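PDB 6GMF: putative cytochrome P450 hydroxylase from Chondromyces apiculatus DSM 436, which probably works as a heme-dependent cytochrome P450 monooxygenase that oxidises terpenes, using its heme iron to insert one oxygen atom from molecular oxygen. Local coordinates for residues 46-51 with 334-339; 137-142 with 348-352; 364-370 with 388-394. All blocks are in the same frame, centred on the assembly; numbering follows the deposited sequence.

Contact 1. Residues 46-51 with 334-339. With HEM (protoporphyrin IX containing Fe), chain B.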
loop_
_atom_site.group_PDB
_atom_site.type_symbol
_atom_site.label_atom_id
_atom_site.label_comp_id
_atom_site.label_asym_id
_atom_site.label_seq_id
_atom_site.Cartn_x
_atom_site.Cartn_y
_atom_site.Cartn_z
ATOM N N VAL A 46 10.983 -8.245 -13.390
ATOM C CA VAL A 46 10.617 -7.327 -12.309
ATOM C C VAL A 46 11.616 -7.473 -11.153
ATOM O O VAL A 46 12.118 -6.500 -10.631
ATOM C CB VAL A 46 9.158 -7.527 -11.878
ATOM C CG1 VAL A 46 8.876 -6.692 -10.650
ATOM C CG2 VAL A 46 8.178 -7.177 -13.008
ATOM N N ALA A 47 11.956 -8.711 -10.787
ATOM C CA ALA A 47 12.895 -8.914 -9.663
ATOM C C ALA A 47 14.259 -8.311 -10.026
ATOM O O ALA A 47 14.893 -7.615 -9.190
ATOM C CB ALA A 47 12.951 -10.394 -9.309
ATOM N N ARG A 48 14.705 -8.496 -11.279
ATOM C CA ARG A 48 15.989 -8.007 -11.692
ATOM C C ARG A 48 15.993 -6.481 -11.610
ATOM O O ARG A 48 16.938 -5.891 -11.132
ATOM C CB ARG A 48 16.328 -8.379 -13.129
ATOM C CG ARG A 48 17.640 -7.755 -13.584
ATOM C CD ARG A 48 18.166 -8.359 -14.852
ATOM N NE ARG A 48 19.139 -7.496 -15.499
ATOM C CZ ARG A 48 20.268 -7.935 -16.047
ATOM N NH1 ARG A 48 20.523 -9.228 -16.095
ATOM N NH2 ARG A 48 21.126 -7.065 -16.535
ATOM N N VAL A 49 14.891 -5.862 -12.045
ATOM C CA VAL A 49 14.806 -4.406 -11.944
ATOM C C VAL A 49 14.898 -3.953 -10.475
ATOM O O VAL A 49 15.682 -3.083 -10.178
ATOM C CB VAL A 49 13.550 -3.872 -12.654
ATOM C CG1 VAL A 49 13.292 -2.407 -12.326
ATOM C CG2 VAL A 49 13.660 -4.120 -14.157
ATOM N N LEU A 50 14.134 -4.549 -9.574
ATOM C CA LEU A 50 14.088 -4.079 -8.192
ATOM C C LEU A 50 15.435 -4.288 -7.492
ATOM O O LEU A 50 15.827 -3.508 -6.636
ATOM C CB LEU A 50 12.976 -4.802 -7.441
ATOM C CG LEU A 50 11.569 -4.553 -7.988
ATOM C CD1 LEU A 50 10.565 -5.168 -7.048
ATOM C CD2 LEU A 50 11.301 -3.077 -8.232
ATOM N N HIS A 51 16.143 -5.329 -7.900
ATOM C CA HIS A 51 17.474 -5.586 -7.308
ATOM C C HIS A 51 18.551 -4.671 -7.903
ATOM O O HIS A 51 19.670 -4.662 -7.429
ATOM C CB HIS A 51 17.873 -7.042 -7.536
ATOM C CG HIS A 51 17.179 -8.059 -6.693
ATOM N ND1 HIS A 51 17.213 -8.031 -5.338
ATOM C CD2 HIS A 51 16.583 -9.206 -7.039
ATOM C CE1 HIS A 51 16.626 -9.143 -4.881
ATOM N NE2 HIS A 51 16.235 -9.878 -5.892
ATOM N N LEU A 334 5.740 -10.330 -4.874
ATOM C CA LEU A 334 6.445 -9.037 -4.828
ATOM C C LEU A 334 5.507 -7.859 -4.446
ATOM O O LEU A 334 5.784 -6.708 -4.742
ATOM C CB LEU A 334 7.021 -8.785 -6.214
ATOM C CG LEU A 334 8.008 -9.832 -6.710
ATOM C CD1 LEU A 334 8.577 -9.410 -8.064
ATOM C CD2 LEU A 334 9.125 -9.997 -5.709
ATOM N N ALA A 335 4.396 -8.133 -3.768
ATOM C CA ALA A 335 3.420 -7.099 -3.412
ATOM C C ALA A 335 4.059 -5.995 -2.555
ATOM O O ALA A 335 3.561 -4.874 -2.599
ATOM C CB ALA A 335 2.203 -7.654 -2.746
ATOM N N PHE A 336 5.073 -6.330 -1.728
ATOM C CA PHE A 336 5.733 -5.380 -0.859
ATOM C C PHE A 336 7.057 -4.891 -1.452
ATOM O O PHE A 336 7.856 -4.272 -0.747
ATOM C CB PHE A 336 5.933 -6.029 0.519
ATOM C CG PHE A 336 4.680 -6.147 1.336
ATOM C CD1 PHE A 336 3.910 -5.038 1.616
ATOM C CD2 PHE A 336 4.255 -7.367 1.847
ATOM C CE1 PHE A 336 2.780 -5.091 2.393
ATOM C CE2 PHE A 336 3.109 -7.435 2.612
ATOM C CZ PHE A 336 2.372 -6.306 2.909
ATOM N N GLY A 337 7.306 -5.177 -2.736
ATOM C CA GLY A 337 8.556 -4.943 -3.356
ATOM C C GLY A 337 9.601 -5.973 -2.951
ATOM O O GLY A 337 9.289 -7.117 -2.627
ATOM N N LEU A 338 10.864 -5.565 -3.035
ATOM C CA LEU A 338 12.008 -6.441 -2.987
ATOM C C LEU A 338 13.273 -5.613 -2.782
ATOM O O LEU A 338 13.456 -4.589 -3.413
ATOM C CB LEU A 338 12.090 -7.189 -4.312
ATOM C CG LEU A 338 13.078 -8.342 -4.415
ATOM C CD1 LEU A 338 12.622 -9.475 -3.495
ATOM C CD2 LEU A 338 13.157 -8.818 -5.839
ATOM N N ASP A 339 14.177 -6.160 -1.974
ATOM C CA ASP A 339 15.492 -5.589 -1.761
ATOM C C ASP A 339 15.412 -4.276 -0.950
ATOM O O ASP A 339 14.706 -4.193 0.043
ATOM C CB ASP A 339 16.232 -5.462 -3.080
ATOM C CG ASP A 339 17.726 -5.718 -2.911
ATOM O OD1 ASP A 339 18.212 -5.558 -1.765
ATOM O OD2 ASP A 339 18.362 -6.107 -3.920
HETATM C CHA HEM B . 7.528 0.794 0.395
HETATM C CHB HEM B . 3.777 -1.786 -0.835
HETATM C CHC HEM B . 1.730 -0.686 3.411
HETATM C CHD HEM B . 5.326 2.214 4.467
HETATM C C1A HEM B . 6.688 -0.048 -0.294
HETATM C C2A HEM B . 7.080 -0.663 -1.516
HETATM C C3A HEM B . 5.989 -1.382 -1.882
HETATM C C4A HEM B . 5.007 -1.216 -0.872
HETATM C CMA HEM B . 5.763 -2.187 -3.139
HETATM C CAA HEM B . 8.373 -0.551 -2.276
HETATM C CBA HEM B . 8.476 0.736 -3.138
HETATM C CGA HEM B . 9.715 0.773 -4.008
HETATM O O1A HEM B . 10.472 -0.227 -4.080
HETATM O O2A HEM B . 9.827 1.827 -4.718
HETATM C C1B HEM B . 2.846 -1.716 0.214
HETATM C C2B HEM B . 1.597 -2.429 0.275
HETATM C C3B HEM B . 0.993 -2.129 1.454
HETATM C C4B HEM B . 1.913 -1.224 2.148
HETATM C CMB HEM B . 1.136 -3.295 -0.827
HETATM C CAB HEM B . -0.295 -2.628 2.074
HETATM C CBB HEM B . -0.805 -3.746 1.670
HETATM C C1C HEM B . 2.515 0.148 4.125
HETATM C C2C HEM B . 2.186 0.670 5.423
HETATM C C3C HEM B . 3.257 1.506 5.694
HETATM C C4C HEM B . 4.142 1.516 4.592
HETATM C CMC HEM B . 1.062 0.222 6.312
HETATM C CAC HEM B . 3.539 2.302 6.888
HETATM C CBC HEM B . 2.682 2.549 7.850
HETATM C C1D HEM B . 6.193 2.072 3.416
HETATM C C2D HEM B . 7.463 2.850 3.325
HETATM C C3D HEM B . 8.084 2.440 2.199
HETATM C C4D HEM B . 7.206 1.429 1.601
HETATM C CMD HEM B . 7.874 3.853 4.391
HETATM C CAD HEM B . 9.401 2.939 1.674
HETATM C CBD HEM B . 10.631 2.096 2.050
HETATM C CGD HEM B . 11.908 2.586 1.400
HETATM O O1D HEM B . 12.972 2.215 1.923
HETATM O O2D HEM B . 11.864 3.304 0.367
HETATM N NA HEM B . 5.408 -0.403 0.103
HETATM N NB HEM B . 2.965 -1.044 1.352
HETATM N NC HEM B . 3.673 0.695 3.607
HETATM N ND HEM B . 6.067 1.280 2.296
HETATM FE FE HEM B . 4.610 0.059 1.878
HETATM O O HOH W 1 20.663 -5.363 -5.068
HETATM O O HOH W 2 3.687 1.750 0.731
#

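Contact 2. Residues 137-142 with 348-352. With HEM (protoporphyrin IX containing Fe), chain B.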
loop_
_atom_site.group_PDB
_atom_site.type_symbol
_atom_site.label_atom_id
_atom_site.label_comp_id
_atom_site.label_asym_id
_atom_site.label_seq_id
_atom_site.Cartn_x
_atom_site.Cartn_y
_atom_site.Cartn_z
ATOM N N MET A 137 -9.726 1.974 9.272
ATOM C CA MET A 137 -8.806 1.224 10.143
ATOM C C MET A 137 -7.372 1.733 9.985
ATOM O O MET A 137 -6.728 2.101 10.972
ATOM C CB MET A 137 -8.840 -0.284 9.904
ATOM C CG MET A 137 -7.554 -0.940 10.313
ATOM S SD MET A 137 -7.778 -2.666 10.619
ATOM C CE MET A 137 -8.195 -2.644 12.363
ATOM N N PRO A 138 -6.793 1.820 8.766
ATOM C CA PRO A 138 -5.378 2.229 8.655
ATOM C C PRO A 138 -5.101 3.645 9.183
ATOM O O PRO A 138 -4.084 3.908 9.890
ATOM C CB PRO A 138 -5.076 2.145 7.168
ATOM C CG PRO A 138 -6.118 1.190 6.624
ATOM C CD PRO A 138 -7.352 1.387 7.480
ATOM N N MET A 139 -6.028 4.533 8.890
ATOM C CA MET A 139 -5.922 5.906 9.270
ATOM C C MET A 139 -5.967 6.062 10.799
ATOM O O MET A 139 -5.151 6.865 11.401
ATOM C CB MET A 139 -7.093 6.622 8.596
ATOM C CG MET A 139 -7.091 8.086 8.708
ATOM S SD MET A 139 -8.804 8.487 8.222
ATOM C CE MET A 139 -8.638 8.107 6.487
ATOM N N ILE A 140 -6.846 5.321 11.473
ATOM C CA ILE A 140 -6.959 5.386 12.937
ATOM C C ILE A 140 -5.650 4.859 13.549
ATOM O O ILE A 140 -5.079 5.474 14.454
ATOM C CB ILE A 140 -8.159 4.583 13.451
ATOM C CG1 ILE A 140 -9.497 5.157 12.985
ATOM C CG2 ILE A 140 -8.128 4.433 14.954
ATOM C CD1 ILE A 140 -10.677 4.157 13.181
ATOM N N VAL A 141 -5.165 3.724 13.046
ATOM C CA VAL A 141 -3.975 3.112 13.590
ATOM C C VAL A 141 -2.767 4.027 13.428
ATOM O O VAL A 141 -2.074 4.293 14.420
ATOM C CB VAL A 141 -3.690 1.749 12.962
ATOM C CG1 VAL A 141 -2.330 1.246 13.416
ATOM C CG2 VAL A 141 -4.798 0.795 13.311
ATOM N N ILE A 142 -2.592 4.624 12.245
ATOM C CA ILE A 142 -1.406 5.474 12.026
ATOM C C ILE A 142 -1.504 6.768 12.833
ATOM O O ILE A 142 -0.471 7.249 13.345
ATOM C CB ILE A 142 -1.039 5.697 10.547
ATOM C CG1 ILE A 142 0.458 5.957 10.365
ATOM C CG2 ILE A 142 -1.872 6.808 9.913
ATOM C CD1 ILE A 142 1.339 4.772 10.744
ATOM N N LEU A 348 2.929 -4.222 9.575
ATOM C CA LEU A 348 1.766 -3.467 9.980
ATOM C C LEU A 348 0.578 -3.731 9.043
ATOM O O LEU A 348 -0.507 -3.949 9.480
ATOM C CB LEU A 348 2.082 -1.968 10.076
ATOM C CG LEU A 348 0.889 -1.141 10.555
ATOM C CD1 LEU A 348 0.318 -1.690 11.884
ATOM C CD2 LEU A 348 1.284 0.323 10.665
ATOM N N ALA A 349 0.789 -3.697 7.723
ATOM C CA ALA A 349 -0.261 -4.033 6.770
ATOM C C ALA A 349 -0.796 -5.441 7.039
ATOM O O ALA A 349 -2.008 -5.682 7.014
ATOM C CB ALA A 349 0.296 -3.959 5.370
ATOM N N ARG A 350 0.132 -6.389 7.209
ATOM C CA ARG A 350 -0.222 -7.819 7.427
ATOM C C ARG A 350 -1.019 -7.971 8.726
ATOM O O ARG A 350 -1.963 -8.785 8.750
ATOM C CB ARG A 350 1.045 -8.682 7.455
ATOM C CG ARG A 350 1.619 -8.987 6.079
ATOM C CD ARG A 350 2.924 -9.758 6.154
ATOM N NE ARG A 350 3.224 -10.461 4.915
ATOM C CZ ARG A 350 4.366 -10.353 4.246
ATOM N NH1 ARG A 350 5.367 -9.654 4.753
ATOM N NH2 ARG A 350 4.503 -10.944 3.072
ATOM N N LEU A 351 -0.644 -7.211 9.757
ATOM C CA LEU A 351 -1.315 -7.272 11.063
ATOM C C LEU A 351 -2.713 -6.645 11.010
ATOM O O LEU A 351 -3.674 -7.216 11.485
ATOM C CB LEU A 351 -0.451 -6.528 12.084
ATOM C CG LEU A 351 -0.992 -6.529 13.506
ATOM C CD1 LEU A 351 -1.314 -7.959 13.942
ATOM C CD2 LEU A 351 -0.002 -5.868 14.437
ATOM N N GLU A 352 -2.827 -5.450 10.390
ATOM C CA GLU A 352 -4.137 -4.788 10.299
ATOM C C GLU A 352 -5.091 -5.692 9.519
ATOM O O GLU A 352 -6.264 -5.827 9.863
ATOM C CB GLU A 352 -3.995 -3.419 9.618
ATOM C CG GLU A 352 -3.248 -2.417 10.485
ATOM C CD GLU A 352 -3.244 -0.992 9.963
ATOM O OE1 GLU A 352 -4.136 -0.631 9.197
ATOM O OE2 GLU A 352 -2.333 -0.245 10.352
HETATM C CHA HEM B . 7.528 0.794 0.395
HETATM C CHB HEM B . 3.777 -1.786 -0.835
HETATM C CHC HEM B . 1.730 -0.686 3.411
HETATM C CHD HEM B . 5.326 2.214 4.467
HETATM C C1A HEM B . 6.688 -0.048 -0.294
HETATM C C2A HEM B . 7.080 -0.663 -1.516
HETATM C C3A HEM B . 5.989 -1.382 -1.882
HETATM C C4A HEM B . 5.007 -1.216 -0.872
HETATM C CMA HEM B . 5.763 -2.187 -3.139
HETATM C CAA HEM B . 8.373 -0.551 -2.276
HETATM C CBA HEM B . 8.476 0.736 -3.138
HETATM C CGA HEM B . 9.715 0.773 -4.008
HETATM O O1A HEM B . 10.472 -0.227 -4.080
HETATM O O2A HEM B . 9.827 1.827 -4.718
HETATM C C1B HEM B . 2.846 -1.716 0.214
HETATM C C2B HEM B . 1.597 -2.429 0.275
HETATM C C3B HEM B . 0.993 -2.129 1.454
HETATM C C4B HEM B . 1.913 -1.224 2.148
HETATM C CMB HEM B . 1.136 -3.295 -0.827
HETATM C CAB HEM B . -0.295 -2.628 2.074
HETATM C CBB HEM B . -0.805 -3.746 1.670
HETATM C C1C HEM B . 2.515 0.148 4.125
HETATM C C2C HEM B . 2.186 0.670 5.423
HETATM C C3C HEM B . 3.257 1.506 5.694
HETATM C C4C HEM B . 4.142 1.516 4.592
HETATM C CMC HEM B . 1.062 0.222 6.312
HETATM C CAC HEM B . 3.539 2.302 6.888
HETATM C CBC HEM B . 2.682 2.549 7.850
HETATM C C1D HEM B . 6.193 2.072 3.416
HETATM C C2D HEM B . 7.463 2.850 3.325
HETATM C C3D HEM B . 8.084 2.440 2.199
HETATM C C4D HEM B . 7.206 1.429 1.601
HETATM C CMD HEM B . 7.874 3.853 4.391
HETATM C CAD HEM B . 9.401 2.939 1.674
HETATM C CBD HEM B . 10.631 2.096 2.050
HETATM C CGD HEM B . 11.908 2.586 1.400
HETATM O O1D HEM B . 12.972 2.215 1.923
HETATM O O2D HEM B . 11.864 3.304 0.367
HETATM N NA HEM B . 5.408 -0.403 0.103
HETATM N NB HEM B . 2.965 -1.044 1.352
HETATM N NC HEM B . 3.673 0.695 3.607
HETATM N ND HEM B . 6.067 1.280 2.296
HETATM FE FE HEM B . 4.610 0.059 1.878
HETATM O O HOH W 3 -1.996 2.225 9.286
HETATM O O HOH W 2 3.687 1.750 0.731
#

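Contact 3. Residues 364-370 with 388-394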
loop_
_atom_site.group_PDB
_atom_site.type_symbol
_atom_site.label_atom_id
_atom_site.label_comp_id
_atom_site.label_asym_id
_atom_site.label_seq_id
_atom_site.Cartn_x
_atom_site.Cartn_y
_atom_site.Cartn_z
ATOM N N LEU A 364 -19.436 -11.482 11.388
ATOM C CA LEU A 364 -20.445 -11.369 10.342
ATOM C C LEU A 364 -20.849 -12.782 9.919
ATOM O O LEU A 364 -19.980 -13.637 9.780
ATOM C CB LEU A 364 -19.890 -10.604 9.137
ATOM C CG LEU A 364 -20.018 -9.080 9.144
ATOM C CD1 LEU A 364 -19.557 -8.461 10.443
ATOM C CD2 LEU A 364 -19.255 -8.472 7.978
ATOM N N GLY A 365 -22.152 -12.991 9.689
ATOM C CA GLY A 365 -22.675 -14.241 9.131
ATOM C C GLY A 365 -22.291 -14.349 7.675
ATOM O O GLY A 365 -21.172 -13.994 7.319
ATOM N N ASP A 366 -23.187 -14.876 6.844
ATOM C CA ASP A 366 -23.010 -14.915 5.412
ATOM C C ASP A 366 -22.735 -13.503 4.890
ATOM O O ASP A 366 -23.495 -12.564 5.191
ATOM C CB ASP A 366 -24.241 -15.467 4.701
ATOM C CG ASP A 366 -24.507 -16.942 4.937
ATOM O OD1 ASP A 366 -23.687 -17.597 5.644
ATOM O OD2 ASP A 366 -25.542 -17.422 4.418
ATOM N N ILE A 367 -21.629 -13.360 4.150
ATOM C CA ILE A 367 -21.231 -12.101 3.555
ATOM C C ILE A 367 -21.354 -12.228 2.046
ATOM O O ILE A 367 -20.794 -13.163 1.459
ATOM C CB ILE A 367 -19.789 -11.747 3.968
ATOM C CG1 ILE A 367 -19.639 -11.745 5.492
ATOM C CG2 ILE A 367 -19.356 -10.424 3.360
ATOM C CD1 ILE A 367 -18.233 -12.018 5.991
ATOM N N GLN A 368 -22.013 -11.259 1.417
ATOM C CA GLN A 368 -22.196 -11.225 -0.013
ATOM C C GLN A 368 -22.014 -9.788 -0.458
ATOM O O GLN A 368 -22.257 -8.881 0.333
ATOM C CB GLN A 368 -23.589 -11.680 -0.428
ATOM C CG GLN A 368 -23.853 -13.140 -0.129
ATOM C CD GLN A 368 -24.834 -13.728 -1.121
ATOM O OE1 GLN A 368 -25.711 -13.032 -1.636
ATOM N NE2 GLN A 368 -24.664 -15.009 -1.419
ATOM N N ARG A 369 -21.632 -9.605 -1.714
ATOM C CA ARG A 369 -21.665 -8.310 -2.294
ATOM C C ARG A 369 -23.112 -8.003 -2.661
ATOM O O ARG A 369 -23.872 -8.881 -3.017
ATOM C CB ARG A 369 -20.745 -8.193 -3.510
ATOM C CG ARG A 369 -19.270 -8.383 -3.203
ATOM C CD ARG A 369 -18.444 -7.732 -4.300
ATOM N NE ARG A 369 -18.619 -8.460 -5.560
ATOM C CZ ARG A 369 -17.826 -9.443 -5.978
ATOM N NH1 ARG A 369 -16.978 -10.032 -5.134
ATOM N NH2 ARG A 369 -17.878 -9.809 -7.257
ATOM N N VAL A 370 -23.456 -6.729 -2.641
ATOM C CA VAL A 370 -24.724 -6.289 -3.221
ATOM C C VAL A 370 -24.651 -6.480 -4.744
ATOM O O VAL A 370 -25.590 -7.006 -5.358
ATOM C CB VAL A 370 -25.066 -4.846 -2.830
ATOM C CG1 VAL A 370 -26.253 -4.334 -3.652
ATOM C CG2 VAL A 370 -25.337 -4.734 -1.324
ATOM N N LEU A 388 -17.736 -0.642 -1.794
ATOM C CA LEU A 388 -17.950 -2.054 -1.673
ATOM C C LEU A 388 -19.147 -2.311 -0.761
ATOM O O LEU A 388 -19.013 -2.699 0.409
ATOM C CB LEU A 388 -16.679 -2.755 -1.163
ATOM C CG LEU A 388 -16.730 -4.290 -1.180
ATOM C CD1 LEU A 388 -16.859 -4.774 -2.612
ATOM C CD2 LEU A 388 -15.522 -4.935 -0.523
ATOM N N PRO A 389 -20.377 -2.112 -1.289
ATOM C CA PRO A 389 -21.584 -2.449 -0.553
ATOM C C PRO A 389 -21.615 -3.962 -0.342
ATOM O O PRO A 389 -21.533 -4.714 -1.334
ATOM C CB PRO A 389 -22.703 -1.915 -1.457
ATOM C CG PRO A 389 -22.055 -0.845 -2.267
ATOM C CD PRO A 389 -20.681 -1.433 -2.559
ATOM N N LEU A 390 -21.770 -4.384 0.923
ATOM C CA LEU A 390 -21.875 -5.751 1.318
ATOM C C LEU A 390 -23.204 -6.039 2.044
ATOM O O LEU A 390 -23.732 -5.199 2.794
ATOM C CB LEU A 390 -20.734 -6.042 2.296
ATOM C CG LEU A 390 -19.454 -6.682 1.743
ATOM C CD1 LEU A 390 -19.244 -6.543 0.236
ATOM C CD2 LEU A 390 -18.245 -6.311 2.552
ATOM N N ARG A 391 -23.673 -7.281 1.922
ATOM C CA ARG A 391 -24.822 -7.752 2.662
ATOM C C ARG A 391 -24.304 -8.731 3.714
ATOM O O ARG A 391 -23.610 -9.674 3.363
ATOM C CB ARG A 391 -25.826 -8.356 1.672
ATOM C CG ARG A 391 -26.977 -9.167 2.247
ATOM C CD ARG A 391 -27.902 -9.625 1.111
ATOM N NE ARG A 391 -27.992 -8.664 0.007
ATOM C CZ ARG A 391 -28.789 -7.593 -0.004
ATOM N NH1 ARG A 391 -29.602 -7.359 1.014
ATOM N NH2 ARG A 391 -28.768 -6.752 -1.026
ATOM N N ALA A 392 -24.556 -8.432 5.000
ATOM C CA ALA A 392 -24.261 -9.330 6.079
ATOM C C ALA A 392 -24.938 -8.830 7.359
ATOM O O ALA A 392 -25.254 -7.631 7.491
ATOM C CB ALA A 392 -22.770 -9.441 6.289
ATOM N N THR A 393 -25.094 -9.781 8.288
ATOM C CA THR A 393 -25.655 -9.614 9.622
ATOM C C THR A 393 -24.539 -9.656 10.660
ATOM O O THR A 393 -23.765 -10.597 10.661
ATOM C CB THR A 393 -26.570 -10.787 10.024
ATOM O OG1 THR A 393 -25.846 -12.018 9.928
ATOM C CG2 THR A 393 -27.818 -10.910 9.186
ATOM N N VAL A 394 -24.552 -8.713 11.605
ATOM C CA VAL A 394 -23.543 -8.673 12.644
ATOM C C VAL A 394 -23.996 -9.510 13.848
ATOM O O VAL A 394 -25.186 -9.551 14.190
ATOM C CB VAL A 394 -23.243 -7.220 13.050
ATOM C CG1 VAL A 394 -22.020 -7.126 13.943
ATOM C CG2 VAL A 394 -23.087 -6.335 11.824
#

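Contact 1. Residues 46-51 with 334-339
His51, in the segment 46-51, meets Leu338 and Asp339 of the loop that carries the Phe-Gly-x-x-x-His-x-Cys part of the P450 heme-binding signature, with Cys343 as axial ligand of the iron. Its side chain is flanked by the carboxylate along one border and by a leucine methyl over one face. CB lies 3.8 Å and CG 3.6 Å from Asp339 OD2, and the ring turns from there so that ND1 donates to the same oxygen at 2.7 Å. The bond is nearly straight (176°) and lies in the imidazole plane, yet reaches the oxygen from above the carboxylate plane, the two flat groups being 75° apart. Farther round the ring, His51 CD2 lies 3.7 Å from the Leu338 CD2 methyl, CE1 is also close, and the tip NE2 is 3.3 Å away, a CH-pi contact over the face. A water links Asp339 OD2 to His51 O, a second hydrogen bond to that carboxylate oxygen.

Beside the His51-Asp339 pair the interface is apolar. Leu338, whose CG is anti to its backbone N (chi1 -170°), places CB 3.7 Å from Leu50 CD1, while its CD2, on another flank from the imidazole, touches Ala47 CB. The side chains of Leu334 and Val46 pass in opposite directions, Leu334 CD1 3.8 Å from Val46 CG1, where Ala311 of helix 308-312 touches both residues. The type I turn from Leu334 to Gly337 carries the loop from helix 43-51 to the porphyrin. There Phe336 presents its ring edge to one pyrrole, and Gly337 N lies 3.4 Å from the heme methyl CMA.

Contact 2. Residues 137-142 with 348-352
Pro138 and Val141 face Glu352 where helices 136-145 and 346-363 cross at 121°, the local axes 11.3 Å apart. In the P450 fold these correspond to helices E and L, the latter following the cysteine-ligand loop on the proximal side of the heme.

The wide spacing is bridged largely by Glu352, which extends straight beyond CG (chi2 -172°) from helix 346-363 and brings a buried carboxylate against the opposing helix. Its two oxygens go to different neighbours. OE1 settles over Pro138, 3.2 Å from the CA and close to the ring carbons CB and CG, while OE2 packs beside Val141, 3.4 Å from CG1. No direct hydrogen bond joins the segments. Instead, a water lies 2.7 Å from both Glu352 OE2 and Pro138 O, a water-mediated link between the helices, and Thr238 of helix 220-251 touches both residues. So buried a carboxylate could well have a raised pKa. Met137 also passes the glutamate in one of its two conformers, but that contact is doubtful.

Toward the heme the contact becomes purely apolar. Val141 CG1 approaches Leu348 CD1 at 4.2 Å, and Ile142 reaches toward the same leucine with its CD1. Ala349 CB packs on one heme vinyl, near CAB; the other vinyl's terminal carbon, CBC, is touched by both Ile142 CD1 and Leu348 CD2, each at 3.9 Å.

Contact 3. Residues 364-370 with 388-394
Gln368 and Arg391 form the antiparallel hydrogen-bonded pair that ties strand 368-369 to strand 389-391, in the small three-stranded sheet that corresponds to sheet beta3 of the P450 fold. Their backbones exchange two bonds: Gln368 N to Arg391 O at 3.0 Å, and Arg391 N to Gln368 O at 2.7 Å. Beyond the non-hydrogen-bonded pair Arg369-Leu390, Val370 N reaches Pro389 O at 3.1 Å, along an almost linear N-H but from above the carbonyl plane. In the other direction the pairing is interrupted. Leu364, just after helix 346-363, bridges to Val394, and Gly365 N donates to Thr393 O at 3.0 Å, but the register has shifted by one residue, with Asp366 and Ile367 lying between the two ladders.

Ala392 fills the place where the register changes. Its CB lies 3.4 Å from Asp366 O and also packs against Ile367 CG1 and Leu364 CG, and Ile367 adds CG2 beside Leu390 CG at 4.1 Å. Leu364, Ile367 and Leu390 are all buried, and Phe127 of the third strand, 126-128, touches both Leu364 and Leu390. Gln368 and Arg391 share the opposite, exposed face. Val370 CG2 lies against Pro389 CB and approaches the Arg391 guanidinium obliquely.

Arg369 departs from the sheet toward helix 220-251. A bend at chi3 (-67°) turns the guanidinium to Thr250, Asp251 and the carbonyls of Ser371 and Gln372, with a salt bridge to Asp251. Along its aliphatic part, CG brushes Leu390 CD1, and CD meets Leu388 CD1 at 3.8 Å.

How the contacts relate
Contacts 1 and 2 lie on opposite sides of the chain's centre, their centres about 23 Å apart, and both touch the heme. They also meet directly: Phe336 CE2 lies 3.6 Å from Arg350 CZ, and Phe336 CZ lies 4.0 Å from Ala349 CB, so the loop leading to Cys343 packs on the start of the helix that follows it. Contact 3 is remote from the prosthetic group. Its centre is about 22 Å from that of contact 2 and about 36 Å from that of contact 1, with nearest atoms about 13 and 18 Å away, respectively. Helix 346-363 joins these regions, running from the vinyl side of the heme in contact 2 to Leu364, where contact 3 opens.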